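Fatty acid CoA ligase (Marinactinospora thermotolerans, PDB 6SQ8) belongs to the ANL superfamily of AMP-binding enzymes and, in this model, holds adenosine monophosphate between its large N-terminal part and its smaller C-terminal domain. Local coordinates at residues R286-Q295 and A307-R315; A275-A283 and H414-R423. All coordinates share one frame; numbering follows the deposited sequence.

Interaction 1 of 2, residues R286-Q295 and A307-R315; sequences RERMGAVLMQ and ALTPDDHAR. With AMP (adenosine monophosphate), chain G.
Q295 and L308 pair across two antiparallel strands as a hydrogen-bonded pair. Q295 N gives to L308 O at 3.0 Å, and L308 N returns a bond to Q295 O at the same distance. Their CB atoms lie on the same face of the sheet.

A side-chain bond ties the helix end to the loop after the second strand. R286 NE reaches P310 O at 3.2 Å, nearly straight at 168°, with the oxygen in the guanidinium plane. The R286 chain starts anti to the backbone N (chi1 178°) and bends at chi2 (52°), which lays CG and CD beside H313 CB. A291 CA covers one guanidinium face.

The H313 ring is sandwiched. L293 CB sits over the centre of one face, 4.0 Å from the centroid, a CH-pi contact. L308 CD2 covers the opposite face, toward the rim. Bonds at both ring nitrogens fix the ring's rotation: H313 ND1 gives to T309 O at 2.9 Å, and NE2 bonds Y272 OH.

The P310 ring fits against the backbone of 291-293, its CB 3.4 Å from A291 O and its CG 3.2 Å from L293 O.

Within the loop, D312 N gives to T309 OG1, an ST motif, and T309 N gives to D312 OD2. The two bonds close the loop leading into the 3-10 segment 312-313.

The OE1 of Q295 accepts from AMP N6 at 3.3 Å, while its NE2 bonds Y272 OH. The strand ends belong to the beta hairpin of 293-299 and 303-308, and helix 279-289 is tied to the loop that follows it. Q295 lies at the adenine end of the AMP pocket.

Interaction 2 of 2, residues A275-A283 and H414-R423; sequences APAVPSRVA and HVLTEHPDVR. With AMP (adenosine monophosphate), chain G.
V278 and T417 touch where the two segments first meet. Before that point, A275 O lies 3.6 Å from AMP N1, and P276 CA is close to AMP C2. V278 takes the N-cap position of the helix. Its CG1 is anti to the backbone N (chi1 173°), and this branch packs obliquely on T417 CB at 3.7 Å.

P279 opens the helix and lays its ring on H414. Its CG stands over one face of the imidazole, 3.9 Å from the centroid and toward the rim, a CH-pi contact. The two side chains cross at about a right angle.

S280 makes the hydrogen bond of the contact. Its OG gives to T417 O at 3.2 Å, from well above the carbonyl plane. E418 OE2 packs beside S280 CB at 3.9 Å.

R281 turns its guanidinium face to R423. The aliphatic CG of R423 sits over the centre of that face, 3.3 Å from R281 CZ. R281 NE and R423 NE stay 4.6 Å apart. E255 forms a salt bridge with R281 NH1 and probably offsets part of the charge.

The contact joins the AMP-binding region to the C-terminal domain, two parts of an ANL-type enzyme. The short helical segments 279-283 and 414-418 run with their N-to-C directions 52° apart and axes 9.5 Å apart at closest approach. Helix 247-255 packs against the first segment, through Y251. In the second, L416 packs on helix 453-463 and on A425 and V427, further along the strand that starts at V422.

In the fold
Both interactions use helix 279-289. Interaction 2 takes its N-terminal end and interaction 1 its C-terminal end, and their centres are about 16 Å apart. They touch directly: H313 CD2 is 3.4 Å from V282 CG1, and Q295 NE2 is 3.7 Å from A277 CB. The two also meet at the AMP adenine, where Q295 comes from interaction 1 and A275 and P276 from interaction 2. D380, R410 and K486 also bond the nucleotide. The other ligand, 1-ethanoyl-9H-pyrido[3,4-b]indole-3-carboxylic acid, lies farther off, about 8 Å from the Q295 side chain and about 11 Å from that of A277. Interaction 1 stays within the AMP-binding region, whereas interaction 2 joins it to the C-terminal domain.

Interaction 1 of 2, residues R286-Q295 and A307-R315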
loop_
_atom_site.group_PDB
_atom_site.type_symbol
_atom_site.label_atom_id
_atom_site.label_comp_id
_atom_site.label_asym_id
_atom_site.label_seq_id
_atom_site.Cartn_x
_atom_site.Cartn_y
_atom_site.Cartn_z
ATOM N N ARG A 286 -18.831 3.694 6.989
ATOM C CA ARG A 286 -18.943 5.117 7.249
ATOM C C ARG A 286 -20.036 5.402 8.298
ATOM O O ARG A 286 -19.891 6.291 9.119
ATOM C CB ARG A 286 -19.222 5.886 5.955
ATOM C CG ARG A 286 -19.388 7.387 6.159
ATOM C CD ARG A 286 -18.235 8.015 6.924
ATOM N NE ARG A 286 -18.414 9.438 7.156
ATOM C CZ ARG A 286 -19.222 9.986 8.078
ATOM N NH1 ARG A 286 -19.880 9.231 8.942
ATOM N NH2 ARG A 286 -19.380 11.297 8.096
ATOM N N GLU A 287 -21.146 4.661 8.226
ATOM C CA GLU A 287 -22.274 4.750 9.174
ATOM C C GLU A 287 -21.797 4.300 10.557
ATOM O O GLU A 287 -22.062 4.997 11.519
ATOM C CB GLU A 287 -23.448 3.837 8.781
ATOM C CG GLU A 287 -24.779 4.534 8.537
ATOM C CD GLU A 287 -25.945 3.588 8.256
ATOM O OE1 GLU A 287 -27.102 3.862 8.729
ATOM O OE2 GLU A 287 -25.717 2.577 7.555
ATOM N N ARG A 288 -21.155 3.120 10.629
ATOM C CA ARG A 288 -20.861 2.438 11.910
ATOM C C ARG A 288 -19.704 3.147 12.629
ATOM O O ARG A 288 -19.726 3.210 13.841
ATOM C CB ARG A 288 -20.632 0.927 11.711
ATOM C CG ARG A 288 -21.907 0.085 11.831
ATOM C CD ARG A 288 -21.932 -1.262 11.128
ATOM N N MET A 289 -18.720 3.663 11.876
ATOM C CA MET A 289 -17.485 4.254 12.444
ATOM C C MET A 289 -17.517 5.777 12.598
ATOM O O MET A 289 -16.664 6.336 13.268
ATOM C CB MET A 289 -16.276 3.926 11.566
ATOM C CG MET A 289 -16.069 2.440 11.417
ATOM S SD MET A 289 -14.650 1.920 12.404
ATOM C CE MET A 289 -13.602 1.384 11.060
ATOM N N GLY A 290 -18.417 6.472 11.931
ATOM C CA GLY A 290 -18.467 7.910 12.149
ATOM C C GLY A 290 -17.540 8.634 11.208
ATOM O O GLY A 290 -17.184 8.077 10.233
ATOM N N ALA A 291 -17.345 9.925 11.441
ATOM C CA ALA A 291 -16.699 10.832 10.530
ATOM C C ALA A 291 -15.180 10.794 10.697
ATOM O O ALA A 291 -14.553 11.823 10.870
ATOM C CB ALA A 291 -17.243 12.224 10.743
ATOM N N VAL A 292 -14.596 9.595 10.586
ATOM C CA VAL A 292 -13.171 9.377 10.706
ATOM C C VAL A 292 -12.631 8.617 9.492
ATOM O O VAL A 292 -11.436 8.455 9.384
ATOM C CB VAL A 292 -12.842 8.653 12.020
ATOM C CG1 VAL A 292 -13.290 9.462 13.213
ATOM C CG2 VAL A 292 -13.447 7.271 12.098
ATOM N N LEU A 293 -13.486 8.204 8.564
ATOM C CA LEU A 293 -13.086 7.369 7.451
ATOM C C LEU A 293 -12.376 8.217 6.402
ATOM O O LEU A 293 -12.896 9.228 5.970
ATOM C CB LEU A 293 -14.312 6.692 6.838
ATOM C CG LEU A 293 -14.199 5.180 6.718
ATOM C CD1 LEU A 293 -14.111 4.557 8.087
ATOM C CD2 LEU A 293 -15.369 4.602 5.965
ATOM N N MET A 294 -11.188 7.762 6.000
ATOM C CA MET A 294 -10.442 8.350 4.910
ATOM C C MET A 294 -9.851 7.235 4.034
ATOM O O MET A 294 -9.174 6.321 4.535
ATOM C CB MET A 294 -9.304 9.221 5.441
ATOM C CG MET A 294 -8.350 9.682 4.354
ATOM S SD MET A 294 -7.201 10.959 4.895
ATOM C CE MET A 294 -8.212 12.426 4.726
ATOM N N GLN A 295 -10.056 7.364 2.719
ATOM C CA GLN A 295 -9.453 6.482 1.755
ATOM C C GLN A 295 -8.178 7.153 1.217
ATOM O O GLN A 295 -8.104 8.375 1.141
ATOM C CB GLN A 295 -10.459 6.142 0.657
ATOM C CG GLN A 295 -10.151 4.847 -0.080
ATOM C CD GLN A 295 -11.024 4.656 -1.290
ATOM O OE1 GLN A 295 -10.555 4.857 -2.398
ATOM N NE2 GLN A 295 -12.297 4.328 -1.081
ATOM N N ALA A 307 -6.880 11.265 -1.853
ATOM C CA ALA A 307 -7.562 10.831 -0.655
ATOM C C ALA A 307 -9.030 11.267 -0.688
ATOM O O ALA A 307 -9.386 12.261 -1.281
ATOM C CB ALA A 307 -6.852 11.342 0.574
ATOM N N LEU A 308 -9.867 10.453 -0.047
ATOM C CA LEU A 308 -11.284 10.682 0.120
ATOM C C LEU A 308 -11.519 10.943 1.609
ATOM O O LEU A 308 -11.229 10.066 2.430
ATOM C CB LEU A 308 -12.032 9.439 -0.377
ATOM C CG LEU A 308 -13.540 9.576 -0.558
ATOM C CD1 LEU A 308 -13.887 10.416 -1.769
ATOM C CD2 LEU A 308 -14.194 8.211 -0.693
ATOM N N THR A 309 -12.010 12.151 1.930
ATOM C CA THR A 309 -12.116 12.626 3.314
ATOM C C THR A 309 -13.337 12.005 3.993
ATOM O O THR A 309 -14.208 11.430 3.342
ATOM C CB THR A 309 -12.261 14.152 3.389
ATOM O OG1 THR A 309 -13.576 14.511 2.932
ATOM C CG2 THR A 309 -11.181 14.871 2.598
ATOM N N PRO A 310 -13.451 12.100 5.334
ATOM C CA PRO A 310 -14.657 11.632 6.019
ATOM C C PRO A 310 -15.939 12.349 5.566
ATOM O O PRO A 310 -16.996 11.747 5.537
ATOM C CB PRO A 310 -14.362 11.897 7.497
ATOM C CG PRO A 310 -12.844 11.959 7.559
ATOM C CD PRO A 310 -12.412 12.583 6.255
ATOM N N ASP A 311 -15.834 13.622 5.194
ATOM C CA ASP A 311 -17.014 14.362 4.720
ATOM C C ASP A 311 -17.352 13.918 3.293
ATOM O O ASP A 311 -18.524 13.891 2.946
ATOM C CB ASP A 311 -16.824 15.877 4.757
ATOM C CG ASP A 311 -16.717 16.502 6.132
ATOM O OD1 ASP A 311 -17.019 15.822 7.138
ATOM O OD2 ASP A 311 -16.334 17.688 6.170
ATOM N N ASP A 312 -16.339 13.582 2.476
ATOM C CA ASP A 312 -16.560 13.024 1.139
ATOM C C ASP A 312 -17.361 11.714 1.239
ATOM O O ASP A 312 -18.178 11.437 0.378
ATOM C CB ASP A 312 -15.248 12.737 0.392
ATOM C CG ASP A 312 -14.397 13.945 0.027
ATOM O OD1 ASP A 312 -14.984 15.007 -0.227
ATOM O OD2 ASP A 312 -13.148 13.783 -0.041
ATOM N N HIS A 313 -17.104 10.910 2.282
ATOM C CA HIS A 313 -17.736 9.592 2.496
ATOM C C HIS A 313 -19.230 9.716 2.844
ATOM O O HIS A 313 -19.939 8.714 2.959
ATOM C CB HIS A 313 -17.039 8.840 3.638
ATOM C CG HIS A 313 -15.837 8.046 3.262
ATOM N ND1 HIS A 313 -14.591 8.607 3.158
ATOM C CD2 HIS A 313 -15.687 6.725 3.023
ATOM C CE1 HIS A 313 -13.726 7.665 2.844
ATOM N NE2 HIS A 313 -14.368 6.509 2.752
ATOM N N ALA A 314 -19.708 10.944 3.069
ATOM C CA ALA A 314 -21.085 11.196 3.428
ATOM C C ALA A 314 -21.891 11.591 2.182
ATOM O O ALA A 314 -23.006 12.050 2.315
ATOM C CB ALA A 314 -21.138 12.267 4.492
ATOM N N ARG A 315 -21.321 11.432 0.987
ATOM C CA ARG A 315 -22.047 11.575 -0.272
ATOM C C ARG A 315 -21.995 10.226 -1.003
ATOM O O ARG A 315 -20.926 9.779 -1.377
ATOM C CB ARG A 315 -21.418 12.673 -1.141
ATOM C CG ARG A 315 -21.120 14.002 -0.448
ATOM C CD ARG A 315 -22.268 14.983 -0.291
ATOM N NE ARG A 315 -22.900 15.391 -1.549
ATOM C CZ ARG A 315 -23.687 16.463 -1.702
ATOM N NH1 ARG A 315 -23.841 17.331 -0.706
ATOM N NH2 ARG A 315 -24.300 16.653 -2.861
HETATM P P AMP G . 0.711 -1.579 -7.062
HETATM O O1P AMP G . 1.492 -0.524 -6.335
HETATM O O2P AMP G . 0.997 -1.664 -8.568
HETATM O O3P AMP G . 0.791 -2.901 -6.330
HETATM O "O5'" AMP G . -0.840 -1.076 -6.878
HETATM C "C5'" AMP G . -1.466 0.037 -7.547
HETATM C "C4'" AMP G . -2.904 -0.262 -7.960
HETATM O "O4'" AMP G . -3.730 -0.644 -6.870
HETATM C "C3'" AMP G . -3.587 0.954 -8.520
HETATM O "O3'" AMP G . -3.359 0.901 -9.899
HETATM C "C2'" AMP G . -5.066 0.855 -8.151
HETATM O "O2'" AMP G . -5.962 0.292 -9.137
HETATM C "C1'" AMP G . -5.034 -0.042 -6.926
HETATM N N9 AMP G . -5.320 0.787 -5.725
HETATM C C8 AMP G . -4.457 1.188 -4.762
HETATM N N7 AMP G . -5.102 1.939 -3.828
HETATM C C5 AMP G . -6.397 2.025 -4.206
HETATM C C6 AMP G . -7.629 2.672 -3.690
HETATM N N6 AMP G . -7.619 3.377 -2.553
HETATM N N1 AMP G . -8.763 2.508 -4.397
HETATM C C2 AMP G . -8.788 1.786 -5.552
HETATM N N3 AMP G . -7.712 1.173 -6.095
HETATM C C4 AMP G . -6.524 1.260 -5.464
#

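Interaction 2 of 2, residues A275-A283 and H414-R423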
loop_
_atom_site.group_PDB
_atom_site.type_symbol
_atom_site.label_atom_id
_atom_site.label_comp_id
_atom_site.label_asym_id
_atom_site.label_seq_id
_atom_site.Cartn_x
_atom_site.Cartn_y
_atom_site.Cartn_z
ATOM N N ALA A 275 -6.303 -1.268 -2.405
ATOM C CA ALA A 275 -7.127 -2.186 -3.184
ATOM C C ALA A 275 -8.468 -1.512 -3.462
ATOM O O ALA A 275 -8.877 -0.624 -2.710
ATOM C CB ALA A 275 -7.287 -3.482 -2.412
ATOM N N PRO A 276 -9.208 -1.929 -4.516
ATOM C CA PRO A 276 -10.488 -1.301 -4.830
ATOM C C PRO A 276 -11.466 -1.575 -3.680
ATOM O O PRO A 276 -11.468 -2.665 -3.111
ATOM C CB PRO A 276 -10.939 -1.945 -6.150
ATOM C CG PRO A 276 -9.696 -2.645 -6.675
ATOM C CD PRO A 276 -8.906 -3.032 -5.440
ATOM N N ALA A 277 -12.246 -0.548 -3.335
ATOM C CA ALA A 277 -13.166 -0.603 -2.223
ATOM C C ALA A 277 -14.535 -1.025 -2.752
ATOM O O ALA A 277 -14.892 -0.713 -3.879
ATOM C CB ALA A 277 -13.213 0.731 -1.532
ATOM N N VAL A 278 -15.280 -1.757 -1.931
ATOM C CA VAL A 278 -16.645 -2.121 -2.223
ATOM C C VAL A 278 -17.545 -1.015 -1.686
ATOM O O VAL A 278 -17.701 -0.878 -0.475
ATOM C CB VAL A 278 -16.968 -3.492 -1.608
ATOM C CG1 VAL A 278 -18.427 -3.862 -1.732
ATOM C CG2 VAL A 278 -16.123 -4.575 -2.236
ATOM N N PRO A 279 -18.125 -0.169 -2.564
ATOM C CA PRO A 279 -18.875 1.013 -2.129
ATOM C C PRO A 279 -19.901 0.782 -1.023
ATOM O O PRO A 279 -19.989 1.580 -0.114
ATOM C CB PRO A 279 -19.576 1.474 -3.407
ATOM C CG PRO A 279 -18.591 1.092 -4.481
ATOM C CD PRO A 279 -18.033 -0.247 -4.026
ATOM N N SER A 280 -20.647 -0.313 -1.115
ATOM C CA SER A 280 -21.726 -0.613 -0.170
ATOM C C SER A 280 -21.135 -0.942 1.205
ATOM O O SER A 280 -21.755 -0.657 2.237
ATOM C CB SER A 280 -22.619 -1.727 -0.672
ATOM O OG SER A 280 -21.892 -2.939 -0.826
ATOM N N ARG A 281 -19.936 -1.536 1.214
ATOM C CA ARG A 281 -19.307 -1.982 2.445
ATOM C C ARG A 281 -18.654 -0.768 3.129
ATOM O O ARG A 281 -18.588 -0.686 4.365
ATOM C CB ARG A 281 -18.367 -3.151 2.143
ATOM C CG ARG A 281 -18.598 -4.331 3.073
ATOM C CD ARG A 281 -18.881 -5.646 2.371
ATOM N NE ARG A 281 -17.763 -6.610 2.304
ATOM C CZ ARG A 281 -17.400 -7.494 3.269
ATOM N NH1 ARG A 281 -17.877 -7.391 4.503
ATOM N NH2 ARG A 281 -16.552 -8.471 2.982
ATOM N N VAL A 282 -18.196 0.179 2.301
ATOM C CA VAL A 282 -17.631 1.435 2.743
ATOM C C VAL A 282 -18.746 2.272 3.367
ATOM O O VAL A 282 -18.586 2.808 4.465
ATOM C CB VAL A 282 -16.956 2.169 1.572
ATOM C CG1 VAL A 282 -16.675 3.644 1.872
ATOM C CG2 VAL A 282 -15.693 1.446 1.135
ATOM N N ALA A 283 -19.877 2.375 2.662
ATOM C CA ALA A 283 -21.037 3.113 3.168
ATOM C C ALA A 283 -21.398 2.592 4.570
ATOM O O ALA A 283 -21.668 3.372 5.477
ATOM C CB ALA A 283 -22.202 3.009 2.205
ATOM N N HIS A 414 -19.322 -3.040 -8.853
ATOM C CA HIS A 414 -20.041 -2.068 -8.014
ATOM C C HIS A 414 -21.539 -2.417 -7.996
ATOM O O HIS A 414 -22.161 -2.465 -6.928
ATOM C CB HIS A 414 -19.776 -0.616 -8.468
ATOM C CG HIS A 414 -18.384 -0.126 -8.231
ATOM N ND1 HIS A 414 -17.870 1.021 -8.867
ATOM C CD2 HIS A 414 -17.376 -0.618 -7.457
ATOM C CE1 HIS A 414 -16.621 1.224 -8.471
ATOM N NE2 HIS A 414 -16.289 0.222 -7.599
ATOM N N VAL A 415 -22.097 -2.688 -9.183
ATOM C CA VAL A 415 -23.521 -3.017 -9.337
ATOM C C VAL A 415 -23.847 -4.347 -8.644
ATOM O O VAL A 415 -24.813 -4.443 -7.914
ATOM C CB VAL A 415 -23.937 -3.038 -10.821
ATOM C CG1 VAL A 415 -25.338 -3.569 -10.978
ATOM C CG2 VAL A 415 -23.857 -1.674 -11.477
ATOM N N LEU A 416 -23.052 -5.375 -8.904
ATOM C CA LEU A 416 -23.250 -6.688 -8.276
ATOM C C LEU A 416 -23.231 -6.549 -6.746
ATOM O O LEU A 416 -24.093 -7.098 -6.080
ATOM C CB LEU A 416 -22.177 -7.679 -8.753
ATOM C CG LEU A 416 -22.279 -8.107 -10.217
ATOM C CD1 LEU A 416 -21.031 -8.858 -10.666
ATOM C CD2 LEU A 416 -23.491 -8.963 -10.445
ATOM N N THR A 417 -22.264 -5.796 -6.210
ATOM C CA THR A 417 -22.041 -5.729 -4.758
ATOM C C THR A 417 -23.098 -4.854 -4.066
ATOM O O THR A 417 -23.290 -4.990 -2.848
ATOM C CB THR A 417 -20.615 -5.292 -4.401
ATOM O OG1 THR A 417 -20.314 -4.041 -5.021
ATOM C CG2 THR A 417 -19.580 -6.327 -4.795
ATOM N N GLU A 418 -23.785 -3.982 -4.825
ATOM C CA GLU A 418 -24.907 -3.207 -4.303
ATOM C C GLU A 418 -26.027 -4.146 -3.857
ATOM O O GLU A 418 -26.780 -3.807 -2.961
ATOM C CB GLU A 418 -25.510 -2.255 -5.336
ATOM C CG GLU A 418 -24.869 -0.884 -5.415
ATOM C CD GLU A 418 -24.571 -0.194 -4.094
ATOM O OE1 GLU A 418 -25.514 -0.074 -3.250
ATOM O OE2 GLU A 418 -23.384 0.214 -3.912
ATOM N N HIS A 419 -26.160 -5.305 -4.506
ATOM C CA HIS A 419 -27.153 -6.290 -4.076
ATOM C C HIS A 419 -26.886 -6.666 -2.622
ATOM O O HIS A 419 -25.731 -6.851 -2.218
ATOM C CB HIS A 419 -27.164 -7.517 -4.995
ATOM C CG HIS A 419 -28.358 -8.395 -4.807
ATOM N ND1 HIS A 419 -28.439 -9.318 -3.770
ATOM C CD2 HIS A 419 -29.496 -8.506 -5.525
ATOM C CE1 HIS A 419 -29.607 -9.937 -3.844
ATOM N NE2 HIS A 419 -30.275 -9.452 -4.907
ATOM N N PRO A 420 -27.938 -6.713 -1.784
ATOM C CA PRO A 420 -27.759 -6.919 -0.348
ATOM C C PRO A 420 -27.203 -8.288 0.046
ATOM O O PRO A 420 -26.694 -8.431 1.157
ATOM C CB PRO A 420 -29.165 -6.733 0.235
ATOM C CG PRO A 420 -30.083 -6.980 -0.935
ATOM C CD PRO A 420 -29.331 -6.468 -2.145
ATOM N N ASP A 421 -27.299 -9.266 -0.865
ATOM C CA ASP A 421 -26.908 -10.671 -0.583
ATOM C C ASP A 421 -25.523 -10.963 -1.183
ATOM O O ASP A 421 -25.043 -12.092 -1.129
ATOM C CB ASP A 421 -27.993 -11.638 -1.069
ATOM C CG ASP A 421 -29.326 -11.452 -0.353
ATOM O OD1 ASP A 421 -29.297 -11.197 0.860
ATOM O OD2 ASP A 421 -30.401 -11.534 -1.013
ATOM N N VAL A 422 -24.868 -9.943 -1.742
ATOM C CA VAL A 422 -23.530 -10.040 -2.313
ATOM C C VAL A 422 -22.592 -9.132 -1.512
ATOM O O VAL A 422 -22.903 -7.950 -1.273
ATOM C CB VAL A 422 -23.546 -9.626 -3.792
ATOM C CG1 VAL A 422 -22.155 -9.596 -4.369
ATOM C CG2 VAL A 422 -24.475 -10.493 -4.623
ATOM N N ARG A 423 -21.440 -9.702 -1.119
ATOM C CA ARG A 423 -20.405 -9.056 -0.317
ATOM C C ARG A 423 -19.223 -8.623 -1.211
ATOM O O ARG A 423 -18.625 -7.590 -0.947
ATOM C CB ARG A 423 -19.990 -10.023 0.798
ATOM C CG ARG A 423 -19.889 -9.428 2.189
ATOM C CD ARG A 423 -21.211 -9.348 2.949
ATOM N NE ARG A 423 -22.087 -8.310 2.400
ATOM C CZ ARG A 423 -23.353 -8.092 2.743
ATOM N NH1 ARG A 423 -23.846 -8.611 3.856
ATOM N NH2 ARG A 423 -24.118 -7.343 1.964
HETATM P P AMP G . 0.711 -1.579 -7.062
HETATM O O1P AMP G . 1.492 -0.524 -6.335
HETATM O O2P AMP G . 0.997 -1.664 -8.568
HETATM O O3P AMP G . 0.791 -2.901 -6.330
HETATM O "O5'" AMP G . -0.840 -1.076 -6.878
HETATM C "C5'" AMP G . -1.466 0.037 -7.547
HETATM C "C4'" AMP G . -2.904 -0.262 -7.960
HETATM O "O4'" AMP G . -3.730 -0.644 -6.870
HETATM C "C3'" AMP G . -3.587 0.954 -8.520
HETATM O "O3'" AMP G . -3.359 0.901 -9.899
HETATM C "C2'" AMP G . -5.066 0.855 -8.151
HETATM O "O2'" AMP G . -5.962 0.292 -9.137
HETATM C "C1'" AMP G . -5.034 -0.042 -6.926
HETATM N N9 AMP G . -5.320 0.787 -5.725
HETATM C C8 AMP G . -4.457 1.188 -4.762
HETATM N N7 AMP G . -5.102 1.939 -3.828
HETATM C C5 AMP G . -6.397 2.025 -4.206
HETATM C C6 AMP G . -7.629 2.672 -3.690
HETATM N N6 AMP G . -7.619 3.377 -2.553
HETATM N N1 AMP G . -8.763 2.508 -4.397
HETATM C C2 AMP G . -8.788 1.786 -5.552
HETATM N N3 AMP G . -7.712 1.173 -6.095
HETATM C C4 AMP G . -6.524 1.260 -5.464
#